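Local coordinates for protein C alpha-dehydrogenase (Sphingobium sp. SYK-6, PDB 4YAG) that binds NADH and belongs to the short-chain dehydrogenase/reductase family, acting as a Calpha-dehydrogenase in the bacterial pathway that cleaves lignin beta-aryl ethers, at residues A[63-67]-A[203-207]; A[71-75]-A[124-128]; A[97-103]-A[211-215]. Residues are numbered along the deposited sequence.

Interaction 1: A[63-67]-A[203-207]. With NAI (1,4-dihydronicotinamide adenine dinucleotide), chain C.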
ATOM      1  N   LEU A  63     -22.540  -4.892   5.608  1.00 12.20           N
ATOM      2  CA  LEU A  63     -21.960  -4.134   4.512  1.00 13.10           C
ATOM      3  C   LEU A  63     -20.616  -4.716   4.129  1.00 12.75           C
ATOM      4  O   LEU A  63     -20.041  -5.513   4.855  1.00 12.79           O
ATOM      5  CB  LEU A  63     -21.803  -2.651   4.862  1.00 11.77           C
ATOM      6  CG  LEU A  63     -20.997  -2.257   6.085  1.00 13.19           C
ATOM      7  CD1 LEU A  63     -19.495  -2.438   5.904  1.00 15.12           C
ATOM      8  CD2 LEU A  63     -21.279  -0.788   6.449  1.00 15.94           C
ATOM      9  N   ASP A  64     -20.172  -4.327   2.941  1.00 12.33           N
ATOM     10  CA  ASP A  64     -18.825  -4.588   2.426  1.00 11.01           C
ATOM     11  C   ASP A  64     -18.041  -3.272   2.501  1.00  9.98           C
ATOM     12  O   ASP A  64     -18.444  -2.289   1.868  1.00 11.28           O
ATOM     13  CB  ASP A  64     -18.975  -5.037   0.977  1.00 11.60           C
ATOM     14  CG  ASP A  64     -17.654  -5.265   0.256  1.00 12.06           C
ATOM     15  OD1 ASP A  64     -16.567  -5.081   0.827  1.00 11.62           O
ATOM     16  OD2 ASP A  64     -17.740  -5.662  -0.929  1.00 14.10           O
ATOM     17  N   VAL A  65     -16.942  -3.242   3.257  1.00 10.91           N
ATOM     18  CA  VAL A  65     -16.157  -2.008   3.456  1.00 10.38           C
ATOM     19  C   VAL A  65     -15.566  -1.471   2.158  1.00 11.78           C
ATOM     20  O   VAL A  65     -15.169  -0.301   2.092  1.00 10.60           O
ATOM     21  CB  VAL A  65     -15.019  -2.179   4.491  1.00 12.03           C
ATOM     22  CG1 VAL A  65     -15.601  -2.457   5.880  1.00 13.25           C
ATOM     23  CG2 VAL A  65     -14.047  -3.280   4.071  1.00 10.98           C
ATOM     24  N   SER A  66     -15.516  -2.314   1.133  1.00 10.19           N
ATOM     25  CA  SER A  66     -14.950  -1.903  -0.152  1.00 10.55           C
ATOM     26  C   SER A  66     -16.011  -1.324  -1.085  1.00 12.75           C
ATOM     27  O   SER A  66     -15.727  -0.963  -2.231  1.00 15.50           O
ATOM     28  CB  SER A  66     -14.159  -3.035  -0.815  1.00 11.54           C
ATOM     29  OG  SER A  66     -14.974  -4.113  -1.191  1.00 13.08           O
ATOM     30  N   ASP A  67     -17.242  -1.207  -0.589  1.00 12.26           N
ATOM     31  CA  ASP A  67     -18.338  -0.603  -1.350  1.00 12.83           C
ATOM     32  C   ASP A  67     -18.569   0.811  -0.810  1.00 12.97           C
ATOM     33  O   ASP A  67     -19.109   1.007   0.294  1.00 13.27           O
ATOM     34  CB  ASP A  67     -19.597  -1.471  -1.253  1.00 13.20           C
ATOM     35  CG  ASP A  67     -20.754  -0.944  -2.093  1.00 19.42           C
ATOM     36  OD1 ASP A  67     -20.978   0.291  -2.131  1.00 16.23           O
ATOM     37  OD2 ASP A  67     -21.485  -1.787  -2.672  1.00 22.59           O
ATOM     38  N   PRO A 203     -15.838 -10.851  -1.341  1.00 15.14           N
ATOM     39  CA  PRO A 203     -17.041 -10.389  -2.041  1.00 15.41           C
ATOM     40  C   PRO A 203     -17.229 -11.070  -3.391  1.00 16.48           C
ATOM     41  O   PRO A 203     -16.266 -11.464  -4.049  1.00 17.33           O
ATOM     42  CB  PRO A 203     -16.799  -8.890  -2.211  1.00 17.59           C
ATOM     43  CG  PRO A 203     -15.867  -8.522  -1.079  1.00 16.20           C
ATOM     44  CD  PRO A 203     -14.973  -9.733  -0.921  1.00 13.56           C
ATOM     45  N   GLU A 204     -18.485 -11.217  -3.793  1.00 18.83           N
ATOM     46  CA  GLU A 204     -18.818 -11.966  -4.996  1.00 17.65           C
ATOM     47  C   GLU A 204     -18.031 -11.525  -6.229  1.00 19.00           C
ATOM     48  O   GLU A 204     -17.610 -12.347  -7.044  1.00 20.46           O
ATOM     49  CB  GLU A 204     -20.325 -11.860  -5.272  1.00 22.02           C
ATOM     50  CG  GLU A 204     -20.795 -12.679  -6.477  1.00 30.06           C
ATOM     51  CD  GLU A 204     -20.622 -14.174  -6.272  1.00 41.56           C
ATOM     52  OE1 GLU A 204     -20.714 -14.637  -5.109  1.00 37.08           O
ATOM     53  OE2 GLU A 204     -20.388 -14.885  -7.275  1.00 51.06           O
ATOM     54  N   ARG A 205     -17.816 -10.225  -6.370  1.00 18.91           N
ATOM     55  CA  ARG A 205     -17.235  -9.712  -7.603  1.00 17.69           C
ATOM     56  C   ARG A 205     -15.770 -10.103  -7.767  1.00 17.26           C
ATOM     57  O   ARG A 205     -15.223  -9.991  -8.869  1.00 17.90           O
ATOM     58  CB  ARG A 205     -17.375  -8.196  -7.679  1.00 15.16           C
ATOM     59  CG  ARG A 205     -16.552  -7.447  -6.674  1.00 13.64           C
ATOM     60  CD  ARG A 205     -16.960  -5.991  -6.695  1.00 15.26           C
ATOM     61  NE  ARG A 205     -16.095  -5.115  -5.914  1.00 16.16           N
ATOM     62  CZ  ARG A 205     -16.141  -4.990  -4.587  1.00 16.53           C
ATOM     63  NH1 ARG A 205     -16.999  -5.713  -3.871  1.00 15.67           N
ATOM     64  NH2 ARG A 205     -15.343  -4.132  -3.976  1.00 15.53           N
ATOM     65  N   PHE A 206     -15.127 -10.549  -6.682  1.00 17.88           N
ATOM     66  CA  PHE A 206     -13.724 -10.963  -6.758  1.00 16.77           C
ATOM     67  C   PHE A 206     -13.526 -12.482  -6.910  1.00 17.23           C
ATOM     68  O   PHE A 206     -12.384 -12.956  -6.933  1.00 15.32           O
ATOM     69  CB  PHE A 206     -12.958 -10.493  -5.520  1.00 15.77           C
ATOM     70  CG  PHE A 206     -12.884  -8.996  -5.375  1.00 15.31           C
ATOM     71  CD1 PHE A 206     -12.232  -8.227  -6.318  1.00 14.41           C
ATOM     72  CD2 PHE A 206     -13.465  -8.361  -4.288  1.00 13.85           C
ATOM     73  CE1 PHE A 206     -12.156  -6.879  -6.193  1.00 14.79           C
ATOM     74  CE2 PHE A 206     -13.393  -6.998  -4.158  1.00 16.03           C
ATOM     75  CZ  PHE A 206     -12.739  -6.255  -5.111  1.00 14.91           C
ATOM     76  N   ARG A 207     -14.608 -13.242  -6.997  1.00 19.00           N
ATOM     77  CA  ARG A 207     -14.523 -14.713  -7.022  1.00 16.48           C
ATOM     78  C   ARG A 207     -14.127 -15.280  -8.370  1.00 19.11           C
ATOM     79  O   ARG A 207     -13.220 -16.128  -8.462  1.00 22.26           O
ATOM     80  CB  ARG A 207     -15.853 -15.338  -6.569  1.00 19.10           C
ATOM     81  CG  ARG A 207     -16.144 -15.056  -5.127  1.00 20.62           C
ATOM     82  CD  ARG A 207     -17.479 -15.587  -4.615  1.00 22.91           C
ATOM     83  NE  ARG A 207     -17.485 -15.286  -3.188  1.00 29.04           N
ATOM     84  CZ  ARG A 207     -17.691 -16.164  -2.213  1.00 42.25           C
ATOM     85  NH1 ARG A 207     -18.002 -17.430  -2.484  1.00 42.51           N
ATOM     86  NH2 ARG A 207     -17.611 -15.756  -0.953  1.00 33.49           N
TER
HETATM   87  PA  NAI C 500     -12.182 -12.458  11.645  1.00 12.26           P
HETATM   88  O1A NAI C 500     -12.481 -13.070  10.305  1.00 13.07           O
HETATM   89  O2A NAI C 500     -12.527 -13.283  12.869  1.00 12.85           O
HETATM   90  O5B NAI C 500     -12.885 -11.057  11.773  1.00 12.03           O
HETATM   91  C5B NAI C 500     -12.968 -10.221  10.656  1.00 11.14           C
HETATM   92  C4B NAI C 500     -14.386  -9.890  10.409  1.00 10.90           C
HETATM   93  O4B NAI C 500     -14.341  -8.915   9.318  1.00 10.80           O
HETATM   94  C3B NAI C 500     -15.257 -10.996  10.006  1.00 10.83           C
HETATM   95  O3B NAI C 500     -16.452 -11.073  10.810  1.00 13.10           O
HETATM   96  C2B NAI C 500     -15.536 -10.754   8.604  1.00 11.93           C
HETATM   97  O2B NAI C 500     -16.807 -11.256   8.167  1.00 14.03           O
HETATM   98  C1B NAI C 500     -15.398  -9.308   8.436  1.00 10.04           C
HETATM   99  N9A NAI C 500     -15.113  -8.902   7.085  1.00 10.64           N
HETATM  100  C8A NAI C 500     -14.254  -9.487   6.177  1.00 12.31           C
HETATM  101  N7A NAI C 500     -14.311  -8.841   5.004  1.00 12.13           N
HETATM  102  C5A NAI C 500     -15.200  -7.803   5.116  1.00 10.98           C
HETATM  103  C6A NAI C 500     -15.683  -6.801   4.273  1.00 10.46           C
HETATM  104  N6A NAI C 500     -15.275  -6.763   2.932  1.00 10.89           N
HETATM  105  N1A NAI C 500     -16.592  -5.903   4.733  1.00  9.69           N
HETATM  106  C2A NAI C 500     -17.035  -5.976   6.010  1.00 10.71           C
HETATM  107  N3A NAI C 500     -16.607  -6.921   6.861  1.00  9.74           N
HETATM  108  C4A NAI C 500     -15.707  -7.840   6.444  1.00 10.25           C
HETATM  109  O3  NAI C 500     -10.616 -12.210  11.601  1.00 11.66           O
HETATM  110  PN  NAI C 500      -9.668 -11.248  12.481  1.00 11.74           P
HETATM  111  O1N NAI C 500     -10.339 -10.769  13.761  1.00 11.47           O
HETATM  112  O2N NAI C 500      -8.415 -12.056  12.707  1.00 13.42           O
HETATM  113  O5D NAI C 500      -9.393 -10.008  11.496  1.00 10.97           O
HETATM  114  C5D NAI C 500      -9.432  -8.652  11.950  1.00  9.61           C
HETATM  115  C4D NAI C 500      -8.253  -7.915  11.429  1.00 11.22           C
HETATM  116  O4D NAI C 500      -7.058  -8.389  12.152  1.00 11.28           O
HETATM  117  C3D NAI C 500      -7.983  -8.119  10.002  1.00 10.66           C
HETATM  118  O3D NAI C 500      -7.709  -6.843   9.389  1.00 11.52           O
HETATM  119  C2D NAI C 500      -6.807  -8.982   9.944  1.00 11.62           C
HETATM  120  O2D NAI C 500      -6.066  -8.769   8.736  1.00 12.45           O
HETATM  121  C1D NAI C 500      -6.032  -8.596  11.109  1.00  9.62           C
HETATM  122  N1N NAI C 500      -5.069  -9.478  11.655  1.00 11.56           N
HETATM  123  C2N NAI C 500      -5.386 -10.661  12.279  1.00 11.72           C
HETATM  124  C3N NAI C 500      -4.377 -11.446  12.813  1.00 13.40           C
HETATM  125  C7N NAI C 500      -4.693 -12.732  13.497  1.00 14.73           C
HETATM  126  O7N NAI C 500      -3.798 -13.527  13.857  1.00 15.48           O
HETATM  127  N7N NAI C 500      -6.094 -12.994  13.817  1.00 14.12           N
HETATM  128  C4N NAI C 500      -3.047 -11.066  12.744  1.00 15.07           C
HETATM  129  C5N NAI C 500      -2.751  -9.847  12.163  1.00 14.07           C
HETATM  130  C6N NAI C 500      -3.748  -9.064  11.640  1.00 13.89           C
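A loop that reads the adenine of NADH is tied here to the loop that follows helix 198-201. L63 makes no contact with 203-207; its carbonyl O lies 3.3 Å from C2A of the adenine, while its side chain turns to helix 68-82. The D64 carboxylate divides its oxygens, OD1 serving the adenine and S66, OD2 serving R205. D64 OD1 accepts the adenine amine N6A (3.0 Å) and, closing an Asx turn, the backbone N of S66 (3.0 Å), and S66 OG also donates to D64 OD1 (2.7 Å). The other carboxylate oxygen, D64 OD2, takes R205 NH1 at 3.0 Å in a hydrogen-bonded salt bridge and lies 3.4 Å from P203 CG. V65 points its backbone N at adenine N1A (3.1 Å), so D64 and V65 together recognise the N6A/N1A edge of the base. S66 OG accepts R205 NH2 at 2.8 Å; D64 OD2 and S66 OG thus both meet the guanidinium edge near its plane, and F206 CE2 lies 4.4 Å from S66 OG. D67 ends a type I turn, its N bonded to D64 O (2.9 Å), and N-caps helix 68-82 through D67 OD1 and Q70 N. An Asp-Val pair at this place is a well-known adenine-binding element of classical SDR enzymes; here R205 pairs with the other oxygen of that carboxylate, OD2. The contact sits at the C-terminal end of strand 58-62, with helix 105-133 alongside: P203 rests on Y110, F206 on Q106 and A113, and S66 on I114.

Interaction 2: A[71-75]-A[124-128]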
ATOM      1  N   MET A  71     -20.675   2.393   2.443  1.00 11.42           N
ATOM      2  CA  MET A  71     -20.013   3.095   3.521  1.00 12.14           C
ATOM      3  C   MET A  71     -20.590   4.491   3.768  1.00 11.05           C
ATOM      4  O   MET A  71     -20.713   4.900   4.928  1.00 12.88           O
ATOM      5  CB  MET A  71     -18.501   3.156   3.284  1.00 13.91           C
ATOM      6  CG  MET A  71     -17.842   1.797   3.387  1.00 13.75           C
ATOM      7  SD  MET A  71     -17.821   1.139   5.070  1.00 15.11           S
ATOM      8  CE  MET A  71     -16.435   2.062   5.735  1.00 18.03           C
ATOM      9  N   ALA A  72     -20.995   5.208   2.710  1.00 11.36           N
ATOM     10  CA  ALA A  72     -21.658   6.479   2.882  1.00 11.88           C
ATOM     11  C   ALA A  72     -23.019   6.291   3.575  1.00 12.43           C
ATOM     12  O   ALA A  72     -23.410   7.079   4.450  1.00 13.07           O
ATOM     13  CB  ALA A  72     -21.858   7.176   1.546  1.00 16.28           C
ATOM     14  N   GLU A  73     -23.731   5.243   3.161  1.00 12.68           N
ATOM     15  CA  GLU A  73     -24.987   4.866   3.811  1.00 13.23           C
ATOM     16  C   GLU A  73     -24.729   4.569   5.274  1.00 12.89           C
ATOM     17  O   GLU A  73     -25.500   4.981   6.146  1.00 13.44           O
ATOM     18  CB  GLU A  73     -25.582   3.633   3.146  1.00 13.51           C
ATOM     19  CG  GLU A  73     -26.122   3.869   1.754  1.00 14.07           C
ATOM     20  CD  GLU A  73     -26.491   2.585   1.023  1.00 29.81           C
ATOM     21  OE1 GLU A  73     -26.370   1.491   1.613  1.00 23.03           O
ATOM     22  OE2 GLU A  73     -26.904   2.668  -0.149  1.00 33.04           O
ATOM     23  N   ALA A  74     -23.666   3.826   5.546  1.00 12.27           N
ATOM     24  CA  ALA A  74     -23.364   3.451   6.937  1.00 12.43           C
ATOM     25  C   ALA A  74     -23.060   4.661   7.815  1.00 14.50           C
ATOM     26  O   ALA A  74     -23.408   4.683   8.997  1.00 13.08           O
ATOM     27  CB  ALA A  74     -22.237   2.465   6.978  1.00 14.23           C
ATOM     28  N   ALA A  75     -22.406   5.683   7.254  1.00 12.68           N
ATOM     29  CA  ALA A  75     -22.110   6.870   8.026  1.00 11.76           C
ATOM     30  C   ALA A  75     -23.420   7.586   8.384  1.00 12.60           C
ATOM     31  O   ALA A  75     -23.589   8.075   9.502  1.00 13.00           O
ATOM     32  CB  ALA A  75     -21.154   7.800   7.250  1.00 12.80           C
ATOM     33  N   MET A 124     -12.670   8.244   4.664  1.00  8.92           N
ATOM     34  CA  MET A 124     -13.311   9.202   3.783  1.00  9.77           C
ATOM     35  C   MET A 124     -14.790   9.383   4.111  1.00 10.76           C
ATOM     36  O   MET A 124     -15.322  10.497   4.047  1.00 12.14           O
ATOM     37  CB  MET A 124     -13.139   8.761   2.327  1.00 11.46           C
ATOM     38  CG  MET A 124     -11.677   8.758   1.850  1.00 13.62           C
ATOM     39  SD  MET A 124     -10.857  10.374   1.889  1.00 20.28           S
ATOM     40  CE  MET A 124     -11.802  11.136   0.612  1.00 21.34           C
ATOM     41  N   ALA A 125     -15.456   8.285   4.446  1.00 11.32           N
ATOM     42  CA  ALA A 125     -16.891   8.338   4.726  1.00 12.35           C
ATOM     43  C   ALA A 125     -17.224   8.911   6.099  1.00 10.67           C
ATOM     44  O   ALA A 125     -18.246   9.573   6.239  1.00 12.37           O
ATOM     45  CB  ALA A 125     -17.509   6.961   4.582  1.00 12.11           C
ATOM     46  N   PHE A 126     -16.380   8.652   7.101  1.00  9.96           N
ATOM     47  CA  PHE A 126     -16.706   9.003   8.490  1.00 10.14           C
ATOM     48  C   PHE A 126     -16.013  10.220   9.057  1.00 10.92           C
ATOM     49  O   PHE A 126     -16.575  10.905   9.911  1.00 12.35           O
ATOM     50  CB  PHE A 126     -16.443   7.819   9.421  1.00 10.01           C
ATOM     51  CG  PHE A 126     -17.478   6.750   9.303  1.00 11.20           C
ATOM     52  CD1 PHE A 126     -17.398   5.799   8.300  1.00 10.06           C
ATOM     53  CD2 PHE A 126     -18.558   6.716  10.155  1.00 12.29           C
ATOM     54  CE1 PHE A 126     -18.376   4.805   8.151  1.00 12.80           C
ATOM     55  CE2 PHE A 126     -19.518   5.741  10.014  1.00 13.02           C
ATOM     56  CZ  PHE A 126     -19.445   4.792   9.020  1.00 13.39           C
ATOM     57  N   THR A 127     -14.794  10.512   8.641  1.00 11.29           N
ATOM     58  CA  THR A 127     -14.095  11.607   9.302  1.00 10.49           C
ATOM     59  C   THR A 127     -14.663  13.005   9.061  1.00 10.86           C
ATOM     60  O   THR A 127     -14.553  13.836   9.945  1.00 13.60           O
ATOM     61  CB  THR A 127     -12.539  11.586   9.128  1.00 11.37           C
ATOM     62  OG1 THR A 127     -12.205  11.783   7.756  1.00 12.26           O
ATOM     63  CG2 THR A 127     -11.978  10.305   9.655  1.00 11.57           C
ATOM     64  N   PRO A 128     -15.306  13.277   7.898  1.00 12.59           N
ATOM     65  CA  PRO A 128     -15.884  14.616   7.777  1.00 11.86           C
ATOM     66  C   PRO A 128     -16.857  14.920   8.920  1.00 12.25           C
ATOM     67  O   PRO A 128     -16.816  16.008   9.490  1.00 15.39           O
ATOM     68  CB  PRO A 128     -16.577  14.572   6.415  1.00 16.19           C
ATOM     69  CG  PRO A 128     -15.745  13.654   5.630  1.00 15.31           C
ATOM     70  CD  PRO A 128     -15.322  12.578   6.597  1.00 13.38           C
TER
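F126 leaves its helix with chi1 at -75° (m), and although its CA-to-CB bond points sideways, the ring reaches across to helix 68-82. There A75 CB stands over one face of the ring, 3.9 Å from the centroid and 13° off the normal, a CH-pi contact; A75 CA comes to 3.5 Å from F126 CE2. A74 CB touches F126 CZ at 4.2 Å. M71 is folded m, m, m, which brings its methyl CE to 4.1 Å from F126 CE1, while M71 CB meets A125 CB at the same distance. The CA-to-CB bond of A125 points toward the partner helix, its CB 3.8 Å from M71 O, and A75 CB lies 3.6 Å from A125 O. With alanines at the interface, the CA atoms of A72 and A125 are 5.4 Å apart, and the two short axes pass 8.8 Å apart at -27°, roughly parallel. No hydrogen bond crosses; the side chains meet through van der Waals and CH-pi contacts. F126 also meets the ring of F9 on strand 7-11 and touches P85, so it lies between the helix pair and the sheet. Near-parallel helices packed over one face of a parallel sheet are characteristic of the Rossmann fold.

Interaction 3: A[97-103]-A[211-215]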
ATOM      1  N   SER A  97      -3.749 -14.805   0.879  1.00 13.77           N
ATOM      2  CA  SER A  97      -2.473 -15.482   0.651  1.00 13.24           C
ATOM      3  C   SER A  97      -2.612 -16.725  -0.199  1.00 16.72           C
ATOM      4  O   SER A  97      -3.684 -17.343  -0.287  1.00 18.25           O
ATOM      5  CB  SER A  97      -1.814 -15.831   1.983  1.00 14.79           C
ATOM      6  OG  SER A  97      -1.535 -14.647   2.732  1.00 17.95           O
ATOM      7  N   GLY A  98      -1.500 -17.110  -0.816  1.00 15.74           N
ATOM      8  CA  GLY A  98      -1.450 -18.313  -1.617  1.00 14.70           C
ATOM      9  C   GLY A  98      -0.201 -18.289  -2.464  1.00 11.40           C
ATOM     10  O   GLY A  98       0.536 -17.286  -2.492  1.00 13.86           O
ATOM     11  N   PRO A  99       0.025 -19.377  -3.200  1.00 14.88           N
ATOM     12  CA  PRO A  99       1.230 -19.452  -4.031  1.00 14.52           C
ATOM     13  C   PRO A  99       1.292 -18.262  -4.992  1.00 14.65           C
ATOM     14  O   PRO A  99       0.334 -17.977  -5.710  1.00 15.14           O
ATOM     15  CB  PRO A  99       1.047 -20.775  -4.772  1.00 14.51           C
ATOM     16  CG  PRO A  99       0.177 -21.586  -3.871  1.00 18.71           C
ATOM     17  CD  PRO A  99      -0.780 -20.600  -3.284  1.00 15.67           C
ATOM     18  N   PHE A 100       2.419 -17.550  -5.020  1.00 12.36           N
ATOM     19  CA  PHE A 100       2.441 -16.250  -5.683  1.00 12.93           C
ATOM     20  C   PHE A 100       2.139 -16.371  -7.175  1.00 14.60           C
ATOM     21  O   PHE A 100       1.468 -15.525  -7.751  1.00 14.81           O
ATOM     22  CB  PHE A 100       3.798 -15.564  -5.503  1.00 13.63           C
ATOM     23  CG  PHE A 100       3.865 -14.191  -6.117  1.00 14.39           C
ATOM     24  CD1 PHE A 100       3.406 -13.102  -5.438  1.00 17.81           C
ATOM     25  CD2 PHE A 100       4.369 -14.002  -7.387  1.00 15.50           C
ATOM     26  CE1 PHE A 100       3.451 -11.835  -5.998  1.00 27.05           C
ATOM     27  CE2 PHE A 100       4.416 -12.751  -7.951  1.00 15.70           C
ATOM     28  CZ  PHE A 100       3.956 -11.666  -7.266  1.00 20.69           C
ATOM     29  N   LYS A 101       2.637 -17.426  -7.804  1.00 14.68           N
ATOM     30  CA  LYS A 101       2.441 -17.583  -9.240  1.00 16.54           C
ATOM     31  C   LYS A 101       0.993 -17.925  -9.592  1.00 16.39           C
ATOM     32  O   LYS A 101       0.609 -17.870 -10.766  1.00 19.78           O
ATOM     33  CB  LYS A 101       3.397 -18.630  -9.791  1.00 16.73           C
ATOM     34  CG  LYS A 101       4.864 -18.287  -9.574  1.00 15.79           C
ATOM     35  CD  LYS A 101       5.789 -19.262 -10.273  1.00 17.93           C
ATOM     36  CE  LYS A 101       5.667 -20.674  -9.753  1.00 18.61           C
ATOM     37  NZ  LYS A 101       6.102 -20.812  -8.323  1.00 21.11           N
ATOM     38  N   ASP A 102       0.203 -18.277  -8.593  1.00 16.29           N
ATOM     39  CA  ASP A 102      -1.209 -18.631  -8.806  1.00 20.23           C
ATOM     40  C   ASP A 102      -2.092 -17.379  -8.687  1.00 16.87           C
ATOM     41  O   ASP A 102      -3.206 -17.348  -9.202  1.00 16.96           O
ATOM     42  CB  ASP A 102      -1.699 -19.650  -7.775  1.00 21.42           C
ATOM     43  CG  ASP A 102      -1.176 -21.057  -8.011  1.00 28.26           C
ATOM     44  OD1 ASP A 102      -0.603 -21.314  -9.080  1.00 28.67           O
ATOM     45  OD2 ASP A 102      -1.362 -21.903  -7.111  1.00 36.15           O
ATOM     46  N   ALA A 103      -1.623 -16.357  -7.983  1.00 15.94           N
ATOM     47  CA  ALA A 103      -2.451 -15.168  -7.767  1.00 14.01           C
ATOM     48  C   ALA A 103      -2.713 -14.443  -9.088  1.00 16.90           C
ATOM     49  O   ALA A 103      -1.827 -14.290  -9.929  1.00 18.36           O
ATOM     50  CB  ALA A 103      -1.796 -14.219  -6.767  1.00 17.07           C
ATOM     51  N   GLY A 211      -7.222 -17.152  -8.569  1.00 19.35           N
ATOM     52  CA  GLY A 211      -6.379 -18.324  -8.665  1.00 18.69           C
ATOM     53  C   GLY A 211      -6.161 -19.056  -7.353  1.00 19.75           C
ATOM     54  O   GLY A 211      -5.384 -19.999  -7.311  1.00 23.06           O
ATOM     55  N   LEU A 212      -6.852 -18.637  -6.295  1.00 19.15           N
ATOM     56  CA  LEU A 212      -6.530 -19.088  -4.942  1.00 17.51           C
ATOM     57  C   LEU A 212      -7.681 -19.822  -4.243  1.00 20.47           C
ATOM     58  O   LEU A 212      -7.665 -19.983  -3.029  1.00 21.31           O
ATOM     59  CB  LEU A 212      -6.114 -17.883  -4.087  1.00 21.68           C
ATOM     60  CG  LEU A 212      -4.860 -17.179  -4.595  1.00 21.37           C
ATOM     61  CD1 LEU A 212      -4.544 -15.949  -3.771  1.00 26.81           C
ATOM     62  CD2 LEU A 212      -3.668 -18.137  -4.628  1.00 25.09           C
ATOM     63  N   ALA A 213      -8.679 -20.274  -4.988  1.00 21.77           N
ATOM     64  CA  ALA A 213      -9.796 -20.972  -4.362  1.00 21.61           C
ATOM     65  C   ALA A 213      -9.307 -22.187  -3.577  1.00 22.51           C
ATOM     66  O   ALA A 213      -9.801 -22.463  -2.485  1.00 21.18           O
ATOM     67  CB  ALA A 213     -10.816 -21.384  -5.395  1.00 23.35           C
ATOM     68  N   GLU A 214      -8.339 -22.913  -4.130  1.00 24.93           N
ATOM     69  CA  GLU A 214      -7.839 -24.113  -3.469  1.00 24.86           C
ATOM     70  C   GLU A 214      -7.179 -23.747  -2.145  1.00 21.95           C
ATOM     71  O   GLU A 214      -7.370 -24.433  -1.129  1.00 22.07           O
ATOM     72  CB  GLU A 214      -6.865 -24.881  -4.373  1.00 31.89           C
ATOM     73  CG  GLU A 214      -6.304 -26.143  -3.736  1.00 40.55           C
ATOM     74  CD  GLU A 214      -5.383 -26.930  -4.672  1.00 55.42           C
ATOM     75  OE1 GLU A 214      -5.293 -26.583  -5.876  1.00 52.93           O
ATOM     76  OE2 GLU A 214      -4.748 -27.898  -4.193  1.00 57.15           O
ATOM     77  N   THR A 215      -6.430 -22.651  -2.144  1.00 20.70           N
ATOM     78  CA  THR A 215      -5.779 -22.190  -0.931  1.00 16.97           C
ATOM     79  C   THR A 215      -6.820 -21.803   0.114  1.00 20.09           C
ATOM     80  O   THR A 215      -6.675 -22.124   1.292  1.00 18.87           O
ATOM     81  CB  THR A 215      -4.829 -21.019  -1.214  1.00 18.96           C
ATOM     82  OG1 THR A 215      -3.770 -21.493  -2.063  1.00 23.88           O
ATOM     83  CG2 THR A 215      -4.235 -20.496   0.066  1.00 20.22           C
TER
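L212 lays its two methyls over the 97-103 loop: CD2 approaches G98 CA at 3.7 Å, P99 CD at 4.0 Å and D102 CB at 4.0 Å, while CD1 lies 3.8 Å from S97 O and 4.4 Å from A103 CB. Its CA-to-CB bond runs sideways, but the m, t rotamer carries the branched tip into the curve of the loop. In the first turn of helix 213-219, T215 continues the contact, with CG2 3.2 Å from S97 O and 3.9 Å from G98 CA, and OG1 3.4 Å from P99 CD. Glycines allow the closeness: a CB on G98 would collide with L212 CD2, and one on G211 with D102 O. Instead, G211 CA makes a CA-H...O contact with D102 O (3.4 Å, 161° at the hydrogen); no conventional hydrogen bond joins the segments. S97 points away, its OG bonded to D95 and its side chain packed on Y158, an NADH-binding residue. K101 forms a salt bridge with E178 of the second subunit. L212 occupies the N-cap position of helix 213-219, in the region following strand 181-187 that in SDR enzymes commonly covers the substrate cleft; its docking here is consistent with such a lid beside the active site.

In the fold
Along the chain the first segments come in the order 63-67, 71-75, 97-103 and the second ones 124-128, 203-207, 211-215, so interaction 2 is nested within interaction 1, and interaction 3 crosses both. Interactions 1 and 2, centred about 17 Å apart, touch through L63 CD2 and A74 CB (3.4 Å): the adenine loop leads into helix 68-82, which packs on helix 105-133. Interaction 3 is centred about 18 Å from interaction 1 and 33 Å from interaction 2. The region 203-215 thus bridges the adenine end of the cofactor site and the loop leading to helix 105-133, while interactions 2 and 3 both reach the second subunit.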